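Long-range contact in ornithine carbamoyltransferase, mitochondrial (Coccidioides immitis, PDB 3SDS), which catalyses the transfer of the carbamoyl group from carbamoyl phosphate to L-ornithine, giving L-citrulline and phosphate in arginine biosynthesis: residues L150-F163 / N199-V213. Residues are numbered along the deposited sequence; the frame is centred on the assembly and turned at random.
Sequences LCDTFHPLQAIADF and NVLFDLAIAATKMGV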
ATOM      1  N   LEU A 150      -5.652 -17.680  -6.711  1.00 46.30           N
ATOM      2  CA  LEU A 150      -4.851 -18.892  -6.923  1.00 47.68           C
ATOM      3  C   LEU A 150      -5.028 -19.778  -5.707  1.00 48.78           C
ATOM      4  O   LEU A 150      -4.898 -19.330  -4.582  1.00 49.50           O
ATOM      5  CB  LEU A 150      -3.355 -18.574  -7.127  1.00 48.24           C
ATOM      6  CG  LEU A 150      -2.362 -19.693  -7.526  1.00 50.26           C
ATOM      7  CD1 LEU A 150      -1.169 -19.147  -8.354  1.00 50.41           C
ATOM      8  CD2 LEU A 150      -1.841 -20.538  -6.322  1.00 51.26           C
ATOM      9  N   CYS A 151      -5.344 -21.039  -5.938  1.00 49.63           N
ATOM     10  CA  CYS A 151      -5.351 -22.022  -4.865  1.00 51.19           C
ATOM     11  C   CYS A 151      -4.722 -23.332  -5.362  1.00 51.83           C
ATOM     12  O   CYS A 151      -4.155 -23.398  -6.460  1.00 51.28           O
ATOM     13  CB  CYS A 151      -6.760 -22.193  -4.267  1.00 51.36           C
ATOM     14  SG  CYS A 151      -7.880 -23.428  -5.029  1.00 52.80           S
ATOM     15  N   ASP A 152      -4.807 -24.359  -4.535  1.00 53.20           N
ATOM     16  CA  ASP A 152      -4.181 -25.653  -4.774  1.00 54.28           C
ATOM     17  C   ASP A 152      -4.581 -26.361  -6.088  1.00 52.94           C
ATOM     18  O   ASP A 152      -3.777 -27.097  -6.673  1.00 52.61           O
ATOM     19  CB  ASP A 152      -4.566 -26.528  -3.598  1.00 56.59           C
ATOM     20  CG  ASP A 152      -3.500 -27.493  -3.236  1.00 61.08           C
ATOM     21  OD1 ASP A 152      -3.149 -28.318  -4.117  1.00 65.14           O
ATOM     22  OD2 ASP A 152      -3.027 -27.446  -2.071  1.00 64.91           O
ATOM     23  N   THR A 153      -5.824 -26.130  -6.529  1.00 51.40           N
ATOM     24  CA  THR A 153      -6.420 -26.835  -7.671  1.00 50.53           C
ATOM     25  C   THR A 153      -6.998 -25.925  -8.775  1.00 48.85           C
ATOM     26  O   THR A 153      -7.249 -26.399  -9.886  1.00 48.83           O
ATOM     27  CB  THR A 153      -7.559 -27.832  -7.235  1.00 51.59           C
ATOM     28  OG1 THR A 153      -8.675 -27.105  -6.701  1.00 51.98           O
ATOM     29  CG2 THR A 153      -7.083 -28.851  -6.203  1.00 52.63           C
ATOM     30  N   PHE A 154      -7.236 -24.643  -8.495  1.00 47.24           N
ATOM     31  CA  PHE A 154      -7.799 -23.749  -9.529  1.00 45.05           C
ATOM     32  C   PHE A 154      -6.997 -22.472  -9.722  1.00 43.71           C
ATOM     33  O   PHE A 154      -6.216 -22.103  -8.854  1.00 43.95           O
ATOM     34  CB  PHE A 154      -9.269 -23.419  -9.230  1.00 44.79           C
ATOM     35  CG  PHE A 154     -10.120 -24.626  -9.001  1.00 45.41           C
ATOM     36  CD1 PHE A 154     -10.297 -25.575 -10.014  1.00 45.46           C
ATOM     37  CD2 PHE A 154     -10.748 -24.830  -7.768  1.00 46.47           C
ATOM     38  CE1 PHE A 154     -11.086 -26.722  -9.802  1.00 45.56           C
ATOM     39  CE2 PHE A 154     -11.552 -25.967  -7.547  1.00 46.93           C
ATOM     40  CZ  PHE A 154     -11.711 -26.920  -8.576  1.00 46.38           C
ATOM     41  N   HIS A 155      -7.184 -21.820 -10.871  1.00 42.19           N
ATOM     42  CA  HIS A 155      -6.588 -20.503 -11.168  1.00 40.95           C
ATOM     43  C   HIS A 155      -7.417 -19.810 -12.262  1.00 39.66           C
ATOM     44  O   HIS A 155      -6.919 -19.569 -13.358  1.00 39.91           O
ATOM     45  CB  HIS A 155      -5.121 -20.645 -11.599  1.00 40.82           C
ATOM     46  CG  HIS A 155      -4.328 -19.369 -11.539  1.00 42.05           C
ATOM     47  ND1 HIS A 155      -4.868 -18.127 -11.806  1.00 42.37           N
ATOM     48  CD2 HIS A 155      -3.014 -19.153 -11.275  1.00 42.26           C
ATOM     49  CE1 HIS A 155      -3.930 -17.202 -11.690  1.00 41.00           C
ATOM     50  NE2 HIS A 155      -2.797 -17.799 -11.367  1.00 41.39           N
ATOM     51  N   PRO A 156      -8.686 -19.477 -11.966  1.00 38.79           N
ATOM     52  CA  PRO A 156      -9.602 -18.927 -12.982  1.00 38.03           C
ATOM     53  C   PRO A 156      -9.063 -17.735 -13.811  1.00 37.49           C
ATOM     54  O   PRO A 156      -9.232 -17.716 -15.053  1.00 37.37           O
ATOM     55  CB  PRO A 156     -10.834 -18.499 -12.162  1.00 37.86           C
ATOM     56  CG  PRO A 156     -10.387 -18.499 -10.729  1.00 38.04           C
ATOM     57  CD  PRO A 156      -9.314 -19.527 -10.633  1.00 38.93           C
ATOM     58  N   LEU A 157      -8.424 -16.764 -13.146  1.00 36.50           N
ATOM     59  CA  LEU A 157      -7.915 -15.576 -13.848  1.00 35.84           C
ATOM     60  C   LEU A 157      -6.927 -15.924 -14.969  1.00 35.86           C
ATOM     61  O   LEU A 157      -6.912 -15.269 -16.014  1.00 35.42           O
ATOM     62  CB  LEU A 157      -7.319 -14.531 -12.885  1.00 35.37           C
ATOM     63  CG  LEU A 157      -8.291 -13.822 -11.929  1.00 34.48           C
ATOM     64  CD1 LEU A 157      -7.528 -13.010 -10.917  1.00 33.80           C
ATOM     65  CD2 LEU A 157      -9.283 -12.933 -12.649  1.00 32.19           C
ATOM     66  N   GLN A 158      -6.120 -16.962 -14.746  1.00 36.29           N
ATOM     67  CA  GLN A 158      -5.099 -17.355 -15.713  1.00 36.83           C
ATOM     68  C   GLN A 158      -5.709 -17.900 -17.021  1.00 36.74           C
ATOM     69  O   GLN A 158      -5.292 -17.514 -18.125  1.00 36.58           O
ATOM     70  CB  GLN A 158      -4.118 -18.358 -15.105  1.00 37.07           C
ATOM     71  CG  GLN A 158      -2.929 -18.646 -16.031  1.00 38.66           C
ATOM     72  CD  GLN A 158      -2.016 -17.419 -16.238  1.00 41.45           C
ATOM     73  OE1 GLN A 158      -1.688 -16.702 -15.281  1.00 41.80           O
ATOM     74  NE2 GLN A 158      -1.595 -17.187 -17.490  1.00 41.43           N
ATOM     75  N   ALA A 159      -6.698 -18.786 -16.880  1.00 36.76           N
ATOM     76  CA  ALA A 159      -7.427 -19.337 -18.026  1.00 36.89           C
ATOM     77  C   ALA A 159      -8.009 -18.219 -18.929  1.00 36.65           C
ATOM     78  O   ALA A 159      -7.876 -18.266 -20.168  1.00 36.71           O
ATOM     79  CB  ALA A 159      -8.528 -20.281 -17.544  1.00 36.74           C
ATOM     80  N   ILE A 160      -8.628 -17.216 -18.301  1.00 35.82           N
ATOM     81  CA  ILE A 160      -9.217 -16.107 -19.039  1.00 35.71           C
ATOM     82  C   ILE A 160      -8.122 -15.378 -19.841  1.00 36.37           C
ATOM     83  O   ILE A 160      -8.296 -15.104 -21.040  1.00 37.04           O
ATOM     84  CB  ILE A 160      -9.985 -15.136 -18.104  1.00 35.31           C
ATOM     85  CG1 ILE A 160     -11.123 -15.875 -17.381  1.00 35.20           C
ATOM     86  CG2 ILE A 160     -10.540 -13.980 -18.889  1.00 34.03           C
ATOM     87  CD1 ILE A 160     -11.707 -15.154 -16.154  1.00 33.71           C
ATOM     88  N   ALA A 161      -6.991 -15.096 -19.196  1.00 36.17           N
ATOM     89  CA  ALA A 161      -5.850 -14.500 -19.882  1.00 36.65           C
ATOM     90  C   ALA A 161      -5.361 -15.361 -21.043  1.00 37.41           C
ATOM     91  O   ALA A 161      -5.137 -14.856 -22.155  1.00 37.35           O
ATOM     92  CB  ALA A 161      -4.719 -14.246 -18.910  1.00 36.91           C
ATOM     93  N   ASP A 162      -5.205 -16.661 -20.785  1.00 37.87           N
ATOM     94  CA  ASP A 162      -4.658 -17.559 -21.794  1.00 38.76           C
ATOM     95  C   ASP A 162      -5.553 -17.640 -23.024  1.00 39.38           C
ATOM     96  O   ASP A 162      -5.059 -17.567 -24.160  1.00 39.98           O
ATOM     97  CB  ASP A 162      -4.351 -18.929 -21.203  1.00 38.67           C
ATOM     98  CG  ASP A 162      -3.162 -18.890 -20.269  1.00 39.83           C
ATOM     99  OD1 ASP A 162      -2.545 -17.803 -20.152  1.00 39.71           O
ATOM    100  OD2 ASP A 162      -2.835 -19.929 -19.644  1.00 41.29           O
ATOM    101  N   PHE A 163      -6.866 -17.738 -22.809  1.00 39.42           N
ATOM    102  CA  PHE A 163      -7.790 -17.752 -23.950  1.00 40.19           C
ATOM    103  C   PHE A 163      -7.901 -16.405 -24.683  1.00 40.89           C
ATOM    104  O   PHE A 163      -8.058 -16.397 -25.901  1.00 41.97           O
ATOM    105  CB  PHE A 163      -9.145 -18.406 -23.616  1.00 39.88           C
ATOM    106  CG  PHE A 163      -9.146 -19.884 -23.856  1.00 39.80           C
ATOM    107  CD1 PHE A 163      -8.550 -20.752 -22.946  1.00 38.19           C
ATOM    108  CD2 PHE A 163      -9.678 -20.412 -25.034  1.00 40.40           C
ATOM    109  CE1 PHE A 163      -8.522 -22.135 -23.196  1.00 38.30           C
ATOM    110  CE2 PHE A 163      -9.635 -21.801 -25.296  1.00 39.25           C
ATOM    111  CZ  PHE A 163      -9.063 -22.654 -24.375  1.00 38.47           C
ATOM    112  N   ASN A 199      -2.574 -26.726 -10.841  1.00 46.66           N
ATOM    113  CA  ASN A 199      -3.689 -25.777 -10.820  1.00 45.24           C
ATOM    114  C   ASN A 199      -4.000 -25.086 -12.156  1.00 43.95           C
ATOM    115  O   ASN A 199      -5.159 -25.072 -12.577  1.00 43.76           O
ATOM    116  CB  ASN A 199      -3.562 -24.759  -9.663  1.00 45.39           C
ATOM    117  CG  ASN A 199      -2.223 -23.980  -9.653  1.00 45.45           C
ATOM    118  OD1 ASN A 199      -1.425 -24.014 -10.601  1.00 44.84           O
ATOM    119  ND2 ASN A 199      -1.998 -23.256  -8.563  1.00 45.37           N
ATOM    120  N   VAL A 200      -2.972 -24.551 -12.818  1.00 42.94           N
ATOM    121  CA  VAL A 200      -3.150 -23.830 -14.072  1.00 41.89           C
ATOM    122  C   VAL A 200      -3.719 -24.722 -15.178  1.00 42.26           C
ATOM    123  O   VAL A 200      -4.738 -24.382 -15.799  1.00 41.72           O
ATOM    124  CB  VAL A 200      -1.846 -23.148 -14.532  1.00 42.17           C
ATOM    125  CG1 VAL A 200      -1.906 -22.816 -16.026  1.00 40.62           C
ATOM    126  CG2 VAL A 200      -1.541 -21.867 -13.657  1.00 41.23           C
ATOM    127  N   LEU A 201      -3.076 -25.867 -15.409  1.00 43.17           N
ATOM    128  CA  LEU A 201      -3.585 -26.848 -16.369  1.00 43.23           C
ATOM    129  C   LEU A 201      -5.053 -27.216 -16.091  1.00 43.44           C
ATOM    130  O   LEU A 201      -5.894 -27.208 -17.008  1.00 43.13           O
ATOM    131  CB  LEU A 201      -2.713 -28.098 -16.382  1.00 43.82           C
ATOM    132  CG  LEU A 201      -3.305 -29.312 -17.096  1.00 44.08           C
ATOM    133  CD1 LEU A 201      -3.578 -29.006 -18.556  1.00 44.20           C
ATOM    134  CD2 LEU A 201      -2.387 -30.511 -16.958  1.00 45.14           C
ATOM    135  N   PHE A 202      -5.369 -27.507 -14.830  1.00 43.71           N
ATOM    136  CA  PHE A 202      -6.731 -27.927 -14.498  1.00 43.87           C
ATOM    137  C   PHE A 202      -7.797 -26.998 -15.100  1.00 43.61           C
ATOM    138  O   PHE A 202      -8.661 -27.473 -15.868  1.00 44.09           O
ATOM    139  CB  PHE A 202      -6.913 -28.115 -12.991  1.00 44.01           C
ATOM    140  CG  PHE A 202      -5.897 -29.058 -12.362  1.00 43.95           C
ATOM    141  CD1 PHE A 202      -5.263 -30.039 -13.124  1.00 43.41           C
ATOM    142  CD2 PHE A 202      -5.602 -28.969 -11.007  1.00 42.36           C
ATOM    143  CE1 PHE A 202      -4.335 -30.882 -12.561  1.00 44.17           C
ATOM    144  CE2 PHE A 202      -4.682 -29.799 -10.426  1.00 43.63           C
ATOM    145  CZ  PHE A 202      -4.041 -30.771 -11.195  1.00 45.49           C
ATOM    146  N   ASP A 203      -7.706 -25.694 -14.800  1.00 42.72           N
ATOM    147  CA  ASP A 203      -8.688 -24.706 -15.281  1.00 42.16           C
ATOM    148  C   ASP A 203      -8.624 -24.486 -16.792  1.00 42.19           C
ATOM    149  O   ASP A 203      -9.674 -24.336 -17.446  1.00 42.36           O
ATOM    150  CB  ASP A 203      -8.549 -23.368 -14.567  1.00 41.50           C
ATOM    151  CG  ASP A 203      -9.550 -23.183 -13.428  1.00 42.31           C
ATOM    152  OD1 ASP A 203     -10.756 -23.486 -13.565  1.00 41.51           O
ATOM    153  OD2 ASP A 203      -9.109 -22.687 -12.376  1.00 44.67           O
ATOM    154  N   LEU A 204      -7.408 -24.470 -17.342  1.00 41.95           N
ATOM    155  CA  LEU A 204      -7.213 -24.372 -18.790  1.00 42.16           C
ATOM    156  C   LEU A 204      -7.970 -25.510 -19.502  1.00 43.31           C
ATOM    157  O   LEU A 204      -8.757 -25.261 -20.447  1.00 43.56           O
ATOM    158  CB  LEU A 204      -5.717 -24.397 -19.127  1.00 42.32           C
ATOM    159  CG  LEU A 204      -5.188 -24.408 -20.570  1.00 42.59           C
ATOM    160  CD1 LEU A 204      -5.761 -23.273 -21.398  1.00 41.39           C
ATOM    161  CD2 LEU A 204      -3.650 -24.331 -20.584  1.00 42.22           C
ATOM    162  N   ALA A 205      -7.757 -26.744 -19.022  1.00 43.86           N
ATOM    163  CA  ALA A 205      -8.484 -27.931 -19.516  1.00 44.36           C
ATOM    164  C   ALA A 205     -10.010 -27.760 -19.509  1.00 44.03           C
ATOM    165  O   ALA A 205     -10.659 -28.058 -20.513  1.00 44.76           O
ATOM    166  CB  ALA A 205      -8.085 -29.194 -18.725  1.00 44.81           C
ATOM    167  N   ILE A 206     -10.567 -27.300 -18.384  1.00 43.04           N
ATOM    168  CA  ILE A 206     -12.024 -27.087 -18.245  1.00 42.73           C
ATOM    169  C   ILE A 206     -12.545 -26.030 -19.251  1.00 42.65           C
ATOM    170  O   ILE A 206     -13.629 -26.174 -19.823  1.00 42.76           O
ATOM    171  CB  ILE A 206     -12.417 -26.701 -16.758  1.00 42.25           C
ATOM    172  CG1 ILE A 206     -12.110 -27.851 -15.788  1.00 41.94           C
ATOM    173  CG2 ILE A 206     -13.892 -26.297 -16.646  1.00 40.76           C
ATOM    174  CD1 ILE A 206     -12.276 -27.496 -14.309  1.00 39.35           C
ATOM    175  N   ALA A 207     -11.754 -24.974 -19.457  1.00 42.27           N
ATOM    176  CA  ALA A 207     -12.070 -23.929 -20.425  1.00 42.03           C
ATOM    177  C   ALA A 207     -12.037 -24.475 -21.854  1.00 42.88           C
ATOM    178  O   ALA A 207     -13.038 -24.402 -22.578  1.00 43.35           O
ATOM    179  CB  ALA A 207     -11.119 -22.757 -20.264  1.00 41.13           C
ATOM    180  N   ALA A 208     -10.898 -25.043 -22.250  1.00 43.04           N
ATOM    181  CA  ALA A 208     -10.765 -25.660 -23.573  1.00 44.11           C
ATOM    182  C   ALA A 208     -11.922 -26.617 -23.951  1.00 45.27           C
ATOM    183  O   ALA A 208     -12.388 -26.622 -25.106  1.00 46.03           O
ATOM    184  CB  ALA A 208      -9.424 -26.369 -23.680  1.00 44.27           C
ATOM    185  N   THR A 209     -12.372 -27.423 -22.987  1.00 45.31           N
ATOM    186  CA  THR A 209     -13.498 -28.325 -23.196  1.00 46.44           C
ATOM    187  C   THR A 209     -14.756 -27.548 -23.582  1.00 46.67           C
ATOM    188  O   THR A 209     -15.404 -27.873 -24.567  1.00 47.64           O
ATOM    189  CB  THR A 209     -13.776 -29.182 -21.958  1.00 46.58           C
ATOM    190  OG1 THR A 209     -12.658 -30.034 -21.705  1.00 47.33           O
ATOM    191  CG2 THR A 209     -14.975 -30.041 -22.171  1.00 47.73           C
ATOM    192  N   LYS A 210     -15.088 -26.513 -22.815  1.00 45.98           N
ATOM    193  CA  LYS A 210     -16.246 -25.656 -23.129  1.00 46.11           C
ATOM    194  C   LYS A 210     -16.154 -24.966 -24.504  1.00 46.38           C
ATOM    195  O   LYS A 210     -17.182 -24.681 -25.139  1.00 47.12           O
ATOM    196  CB  LYS A 210     -16.452 -24.604 -22.035  1.00 45.25           C
ATOM    197  CG  LYS A 210     -16.763 -25.161 -20.636  1.00 44.60           C
ATOM    198  CD  LYS A 210     -16.893 -24.027 -19.614  1.00 42.27           C
ATOM    199  CE  LYS A 210     -17.024 -24.560 -18.188  1.00 42.44           C
ATOM    200  NZ  LYS A 210     -18.410 -25.005 -17.845  1.00 40.36           N
ATOM    201  N   MET A 211     -14.926 -24.719 -24.960  1.00 45.71           N
ATOM    202  CA  MET A 211     -14.686 -23.994 -26.204  1.00 45.90           C
ATOM    203  C   MET A 211     -14.452 -24.893 -27.419  1.00 47.25           C
ATOM    204  O   MET A 211     -14.123 -24.403 -28.505  1.00 48.21           O
ATOM    205  CB  MET A 211     -13.509 -23.037 -26.038  1.00 44.80           C
ATOM    206  CG  MET A 211     -13.706 -21.953 -24.965  1.00 44.40           C
ATOM    207  SD  MET A 211     -14.931 -20.692 -25.385  1.00 45.29           S
ATOM    208  CE  MET A 211     -16.406 -21.394 -24.628  1.00 44.10           C
ATOM    209  N   GLY A 212     -14.627 -26.202 -27.247  1.00 47.84           N
ATOM    210  CA  GLY A 212     -14.424 -27.153 -28.341  1.00 48.41           C
ATOM    211  C   GLY A 212     -12.977 -27.283 -28.776  1.00 48.01           C
ATOM    212  O   GLY A 212     -12.703 -27.623 -29.924  1.00 48.60           O
ATOM    213  N   VAL A 213     -12.053 -27.024 -27.850  1.00 47.00           N
ATOM    214  CA  VAL A 213     -10.606 -27.144 -28.120  1.00 47.06           C
ATOM    215  C   VAL A 213     -10.002 -28.440 -27.539  1.00 47.11           C
ATOM    216  O   VAL A 213     -10.206 -28.739 -26.357  1.00 46.96           O
ATOM    217  CB  VAL A 213      -9.836 -25.923 -27.562  1.00 45.74           C
ATOM    218  CG1 VAL A 213      -8.379 -25.940 -28.015  1.00 45.47           C
ATOM    219  CG2 VAL A 213     -10.514 -24.639 -27.993  1.00 45.46           C
TER
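At the cleft between the two domains of the transcarbamylase fold, the loop and helix start bearing His155 and Gln158, which probably bind carbamoyl phosphate, face the start of helix 199-210, where Asn199 probably binds L-ornithine. Asn199 ND2 donates to Cys151 O (3.0 Å), almost straight at 173° and with the carbonyl oxygen in the amide plane. Its CG sits between the backbone N and the carbonyl carbon (chi1 55°), which turns the amide to the loop 150-155, where Leu150 CD2 also packs against ND2. At the start of helix 156-169, the N-cap residue His155 gives its backbone N to Asp203 OD2 (2.6 Å). The other carboxylate oxygen, OD1, is taken by Ile29 N and Ser28 OG, so the buried carboxylate links Ser28 and Ile29 to the start of helix 156-169. Gln158 CB lies over one face of the His155 ring and Leu150 CB over the opposite one, both toward the rim; the ring runs alongside Val200, His155 CD2 3.9 Å from Val200 CG2. Thr153 O meets the Phe202 ring at its edge, in plane, 3.3 Å from CD2.

Helix 156-169 joins the carbamoyl-phosphate domain to the Rossmann-like ornithine domain, whose first strand, 190-194, leads into helix 199-210; the axes of 156-163 and 199-210 come within 8.5 Å and cross at -56°. Ala159 CB and Ala207 CB face each other between them, their small size consistent with the close approach. Farther along, Phe163 lies across Leu204, Phe163 CE1 3.5 Å from Leu204 CD1, while CZ reaches Ala208 CA. CE2 touches Met211 CG and Val213 CG2, the latter at the ring edge, beside the Schellman motif in which Gly212, with positive phi, ends helix 199-210.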